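Local atomic coordinates of VP24 (White spot syndrome virus, PDB entry 5HLJ), a protein that serves as a major envelope protein of the virus and is probably held in the viral membrane by a transmembrane helix. Residues A[67-80]-A[92-105]. Sequence-based numbering, arbitrary orientation.
Sequences DIILTSLLGDGDHT and ELYARVYNNTKRDI
Tyr94 lies in the bend that 67-80 makes beyond its strand, its ring laid against that loop, which meets one face and the edge. Asp78 CA sits 4.3 Å above the centre of one ring face, Thr80 CG2 meets the edge at CE1, and Leu73 CD1 comes obliquely to CE2 at 3.9 Å. With CG anti to the backbone N (chi1 -171°), the ring is directed at the loop, while Tyr94 O accepts Leu73 N. A water bridges Leu73 O to the backbone N and O of Tyr94.

Glu92, fully extended, carries its carboxylate to His79 and Thr80, where the loop comes back alongside the strand. OE2 takes Thr80 N on its syn lone pair (2.7 Å) and Thr80 OG1 from above the carboxylate plane, also at 2.7 Å. OE1 accepts His79 ND1 at 2.7 Å, close to the imidazole plane but 41° out of that of the carboxylate. His79 NE2 donates onward to Gly31 O.

Between 68-72 and 92-99 runs regular antiparallel pairing, inside a large mixed sheet. Ile68 rests CG2 on Val97 CG1 and meets Ile105 CD1 tip to tip through its own CD1 (3.7 Å), on the face covered by Phe168 of strand 161-170. One buried carboxylate, gripped by three donors from the loop, thus ties the loop's return to strand 92-99; with both ring nitrogens donating, His79 is probably protonated, and its positive charge would favour an ionised Glu92.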
loop_
_atom_site.group_PDB
_atom_site.type_symbol
_atom_site.label_atom_id
_atom_site.label_comp_id
_atom_site.label_asym_id
_atom_site.label_seq_id
_atom_site.Cartn_x
_atom_site.Cartn_y
_atom_site.Cartn_z
ATOM N N ASP A 67 14.427 18.645 9.361
ATOM C CA ASP A 67 15.228 18.195 8.239
ATOM C C ASP A 67 14.426 18.170 6.931
ATOM O O ASP A 67 14.979 18.326 5.835
ATOM C CB ASP A 67 15.802 16.807 8.540
ATOM C CG ASP A 67 16.736 16.813 9.747
ATOM O OD1 ASP A 67 17.913 17.204 9.575
ATOM O OD2 ASP A 67 16.295 16.427 10.858
ATOM N N ILE A 68 13.120 17.962 7.071
ATOM C CA ILE A 68 12.173 17.943 5.963
ATOM C C ILE A 68 10.961 18.766 6.398
ATOM O O ILE A 68 10.359 18.472 7.437
ATOM C CB ILE A 68 11.744 16.498 5.589
ATOM C CG1 ILE A 68 12.946 15.671 5.135
ATOM C CG2 ILE A 68 10.702 16.511 4.512
ATOM C CD1 ILE A 68 12.645 14.189 4.986
ATOM N N ILE A 69 10.623 19.806 5.635
ATOM C CA ILE A 69 9.577 20.740 6.033
ATOM C C ILE A 69 8.450 20.714 5.021
ATOM O O ILE A 69 8.680 20.885 3.818
ATOM C CB ILE A 69 10.102 22.206 6.145
ATOM C CG1 ILE A 69 11.541 22.241 6.651
ATOM C CG2 ILE A 69 9.175 23.057 7.025
ATOM C CD1 ILE A 69 11.701 21.779 8.085
ATOM N N LEU A 70 7.227 20.531 5.502
ATOM C CA LEU A 70 6.082 20.451 4.622
ATOM C C LEU A 70 5.041 21.504 4.962
ATOM O O LEU A 70 4.845 21.834 6.133
ATOM C CB LEU A 70 5.428 19.072 4.697
ATOM C CG LEU A 70 6.240 17.810 4.425
ATOM C CD1 LEU A 70 6.935 17.317 5.685
ATOM C CD2 LEU A 70 5.305 16.757 3.883
ATOM N N THR A 71 4.366 22.010 3.929
ATOM C CA THR A 71 3.172 22.826 4.104
ATOM C C THR A 71 2.155 22.472 3.008
ATOM O O THR A 71 2.526 22.211 1.867
ATOM C CB THR A 71 3.498 24.355 4.070
ATOM O OG1 THR A 71 2.311 25.108 4.324
ATOM C CG2 THR A 71 4.071 24.774 2.717
ATOM N N SER A 72 0.880 22.422 3.364
ATOM C CA SER A 72 -0.171 22.282 2.371
ATOM C C SER A 72 -0.719 23.665 2.039
ATOM O O SER A 72 -0.900 24.494 2.934
ATOM C CB SER A 72 -1.277 21.355 2.869
ATOM O OG SER A 72 -1.753 21.751 4.141
ATOM N N LEU A 73 -0.939 23.922 0.751
ATOM C CA LEU A 73 -1.450 25.216 0.287
ATOM C C LEU A 73 -2.930 25.107 -0.030
ATOM O O LEU A 73 -3.411 24.062 -0.468
ATOM C CB LEU A 73 -0.679 25.726 -0.947
ATOM C CG LEU A 73 0.845 25.858 -0.839
ATOM C CD1 LEU A 73 1.436 26.628 -2.031
ATOM C CD2 LEU A 73 1.274 26.486 0.490
ATOM N N LEU A 74 -3.658 26.190 0.217
ATOM C CA LEU A 74 -5.100 26.199 0.028
ATOM C C LEU A 74 -5.461 27.275 -0.992
ATOM O O LEU A 74 -4.576 27.871 -1.607
ATOM C CB LEU A 74 -5.804 26.417 1.369
ATOM C CG LEU A 74 -5.359 25.400 2.438
ATOM C CD1 LEU A 74 -5.898 25.743 3.816
ATOM C CD2 LEU A 74 -5.742 23.961 2.052
ATOM N N GLY A 75 -6.742 27.526 -1.203
ATOM C CA GLY A 75 -7.103 28.574 -2.150
ATOM C C GLY A 75 -6.854 28.253 -3.622
ATOM O O GLY A 75 -5.875 27.572 -3.975
ATOM N N ASP A 76 -7.765 28.745 -4.471
ATOM C CA ASP A 76 -7.788 28.442 -5.902
ATOM C C ASP A 76 -6.445 28.700 -6.542
ATOM O O ASP A 76 -5.657 29.537 -6.069
ATOM C CB ASP A 76 -8.843 29.286 -6.625
ATOM C CG ASP A 76 -10.250 28.947 -6.217
ATOM O OD1 ASP A 76 -10.499 28.758 -5.006
ATOM O OD2 ASP A 76 -11.108 28.865 -7.121
ATOM N N GLY A 77 -6.180 28.010 -7.632
ATOM C CA GLY A 77 -4.918 28.219 -8.308
ATOM C C GLY A 77 -3.844 27.272 -7.829
ATOM O O GLY A 77 -2.983 26.889 -8.605
ATOM N N ASP A 78 -3.888 26.893 -6.554
ATOM C CA ASP A 78 -2.962 25.887 -6.029
ATOM C C ASP A 78 -3.468 24.475 -6.384
ATOM O O ASP A 78 -3.877 23.715 -5.510
ATOM C CB ASP A 78 -2.799 26.046 -4.514
ATOM C CG ASP A 78 -2.118 27.362 -4.120
ATOM O OD1 ASP A 78 -1.335 27.919 -4.923
ATOM O OD2 ASP A 78 -2.358 27.835 -2.983
ATOM N N HIS A 79 -3.450 24.153 -7.678
ATOM C CA HIS A 79 -3.989 22.898 -8.205
ATOM C C HIS A 79 -3.249 22.464 -9.459
ATOM O O HIS A 79 -3.183 23.228 -10.422
ATOM C CB HIS A 79 -5.471 23.025 -8.571
ATOM C CG HIS A 79 -6.410 22.974 -7.413
ATOM N ND1 HIS A 79 -6.807 21.795 -6.828
ATOM C CD2 HIS A 79 -7.073 23.960 -6.757
ATOM C CE1 HIS A 79 -7.658 22.051 -5.847
ATOM N NE2 HIS A 79 -7.833 23.364 -5.788
ATOM N N THR A 80 -2.735 21.238 -9.485
ATOM C CA THR A 80 -2.235 20.688 -10.740
ATOM C C THR A 80 -3.337 19.901 -11.436
ATOM O O THR A 80 -3.145 19.390 -12.541
ATOM C CB THR A 80 -1.043 19.765 -10.532
ATOM O OG1 THR A 80 -1.448 18.684 -9.679
ATOM C CG2 THR A 80 0.123 20.523 -9.903
ATOM N N GLU A 92 -7.445 17.654 -3.814
ATOM C CA GLU A 92 -6.031 17.602 -4.129
ATOM C C GLU A 92 -5.202 18.037 -2.926
ATOM O O GLU A 92 -5.555 18.973 -2.216
ATOM C CB GLU A 92 -5.736 18.469 -5.354
ATOM C CG GLU A 92 -4.276 18.449 -5.826
ATOM C CD GLU A 92 -4.037 19.318 -7.058
ATOM O OE1 GLU A 92 -5.013 19.875 -7.624
ATOM O OE2 GLU A 92 -2.863 19.452 -7.466
ATOM N N LEU A 93 -4.130 17.311 -2.657
ATOM C CA LEU A 93 -3.102 17.812 -1.761
ATOM C C LEU A 93 -2.080 18.563 -2.618
ATOM O O LEU A 93 -1.479 17.979 -3.516
ATOM C CB LEU A 93 -2.420 16.677 -0.980
ATOM C CG LEU A 93 -1.193 17.173 -0.206
ATOM C CD1 LEU A 93 -1.614 18.007 1.024
ATOM C CD2 LEU A 93 -0.243 16.041 0.169
ATOM N N TYR A 94 -1.913 19.856 -2.370
ATOM C CA TYR A 94 -0.891 20.622 -3.064
ATOM C C TYR A 94 0.110 21.073 -2.013
ATOM O O TYR A 94 -0.136 22.040 -1.273
ATOM C CB TYR A 94 -1.495 21.819 -3.824
ATOM C CG TYR A 94 -0.505 22.524 -4.732
ATOM C CD1 TYR A 94 -0.508 22.315 -6.109
ATOM C CD2 TYR A 94 0.447 23.395 -4.205
ATOM C CE1 TYR A 94 0.419 22.967 -6.935
ATOM C CE2 TYR A 94 1.367 24.033 -5.006
ATOM C CZ TYR A 94 1.357 23.824 -6.370
ATOM O OH TYR A 94 2.300 24.480 -7.144
ATOM N N ALA A 95 1.232 20.363 -1.930
ATOM C CA ALA A 95 2.164 20.586 -0.837
ATOM C C ALA A 95 3.506 21.110 -1.318
ATOM O O ALA A 95 3.951 20.791 -2.419
ATOM C CB ALA A 95 2.364 19.300 -0.041
ATOM N N ARG A 96 4.142 21.913 -0.469
ATOM C CA ARG A 96 5.497 22.375 -0.707
ATOM C C ARG A 96 6.375 21.699 0.331
ATOM O O ARG A 96 6.081 21.734 1.531
ATOM C CB ARG A 96 5.590 23.909 -0.626
ATOM C CG ARG A 96 4.662 24.654 -1.610
ATOM C CD ARG A 96 5.207 24.650 -3.040
ATOM N NE ARG A 96 6.414 25.478 -3.160
ATOM C CZ ARG A 96 7.296 25.374 -4.150
ATOM N NH1 ARG A 96 7.114 24.473 -5.108
ATOM N NH2 ARG A 96 8.373 26.153 -4.176
ATOM N N VAL A 97 7.436 21.056 -0.130
ATOM C CA VAL A 97 8.252 20.236 0.741
ATOM C C VAL A 97 9.709 20.629 0.623
ATOM O O VAL A 97 10.317 20.500 -0.440
ATOM C CB VAL A 97 8.099 18.721 0.426
ATOM C CG1 VAL A 97 8.945 17.876 1.383
ATOM C CG2 VAL A 97 6.650 18.299 0.511
ATOM N N TYR A 98 10.268 21.094 1.738
ATOM C CA TYR A 98 11.672 21.440 1.796
ATOM C C TYR A 98 12.489 20.236 2.248
ATOM O O TYR A 98 12.354 19.773 3.377
ATOM C CB TYR A 98 11.896 22.631 2.735
ATOM C CG TYR A 98 13.321 23.137 2.772
ATOM C CD1 TYR A 98 14.081 23.208 1.609
ATOM C CD2 TYR A 98 13.896 23.579 3.963
ATOM C CE1 TYR A 98 15.380 23.672 1.631
ATOM C CE2 TYR A 98 15.202 24.053 3.994
ATOM C CZ TYR A 98 15.937 24.098 2.828
ATOM O OH TYR A 98 17.236 24.569 2.845
ATOM N N ASN A 99 13.329 19.737 1.350
ATOM C CA ASN A 99 14.246 18.655 1.650
ATOM C C ASN A 99 15.610 19.221 2.010
ATOM O O ASN A 99 16.406 19.595 1.133
ATOM C CB ASN A 99 14.362 17.685 0.465
ATOM C CG ASN A 99 15.388 16.576 0.708
ATOM O OD1 ASN A 99 15.841 16.366 1.836
ATOM N ND2 ASN A 99 15.753 15.859 -0.357
ATOM N N ASN A 100 15.873 19.280 3.310
ATOM C CA ASN A 100 17.148 19.770 3.804
ATOM C C ASN A 100 17.974 18.636 4.419
ATOM O O ASN A 100 18.627 18.827 5.436
ATOM C CB ASN A 100 16.933 20.889 4.829
ATOM C CG ASN A 100 18.157 21.793 4.978
ATOM O OD1 ASN A 100 19.078 21.775 4.149
ATOM N ND2 ASN A 100 18.161 22.595 6.026
ATOM N N THR A 101 17.917 17.459 3.801
ATOM C CA THR A 101 18.818 16.363 4.123
ATOM C C THR A 101 19.978 16.395 3.123
ATOM O O THR A 101 20.044 17.274 2.264
ATOM C CB THR A 101 18.111 14.975 4.080
ATOM O OG1 THR A 101 17.863 14.588 2.722
ATOM C CG2 THR A 101 16.794 14.999 4.843
ATOM N N LYS A 102 20.889 15.440 3.229
ATOM C CA LYS A 102 22.046 15.418 2.343
ATOM C C LYS A 102 21.798 14.632 1.052
ATOM O O LYS A 102 22.694 14.509 0.224
ATOM C CB LYS A 102 23.256 14.830 3.068
ATOM C CG LYS A 102 23.778 15.669 4.231
ATOM C CD LYS A 102 24.933 14.949 4.925
ATOM C CE LYS A 102 25.467 15.723 6.127
ATOM N NZ LYS A 102 26.540 14.961 6.846
ATOM N N ARG A 103 20.591 14.104 0.866
ATOM C CA ARG A 103 20.304 13.362 -0.363
ATOM C C ARG A 103 18.923 13.615 -0.931
ATOM O O ARG A 103 17.997 13.978 -0.215
ATOM C CB ARG A 103 20.467 11.863 -0.143
ATOM C CG ARG A 103 21.880 11.387 -0.324
ATOM C CD ARG A 103 21.969 9.871 -0.362
ATOM N NE ARG A 103 21.105 9.234 -1.355
ATOM C CZ ARG A 103 21.258 7.970 -1.747
ATOM N NH1 ARG A 103 22.229 7.234 -1.227
ATOM N NH2 ARG A 103 20.456 7.437 -2.659
ATOM N N ASP A 104 18.815 13.423 -2.238
ATOM C CA ASP A 104 17.527 13.323 -2.900
ATOM C C ASP A 104 16.676 12.227 -2.254
ATOM O O ASP A 104 17.195 11.188 -1.835
ATOM C CB ASP A 104 17.720 13.031 -4.384
ATOM C CG ASP A 104 18.217 14.244 -5.163
ATOM O OD1 ASP A 104 18.475 14.095 -6.377
ATOM O OD2 ASP A 104 18.309 15.351 -4.584
ATOM N N ILE A 105 15.374 12.478 -2.169
ATOM C CA ILE A 105 14.412 11.520 -1.639
ATOM C C ILE A 105 13.311 11.285 -2.658
ATOM O O ILE A 105 12.806 12.242 -3.240
ATOM C CB ILE A 105 13.773 12.026 -0.344
ATOM C CG1 ILE A 105 14.836 12.212 0.738
ATOM C CG2 ILE A 105 12.659 11.093 0.099
ATOM C CD1 ILE A 105 14.316 12.931 1.940
HETATM O O HOH W 1 -2.405 21.566 -0.298
#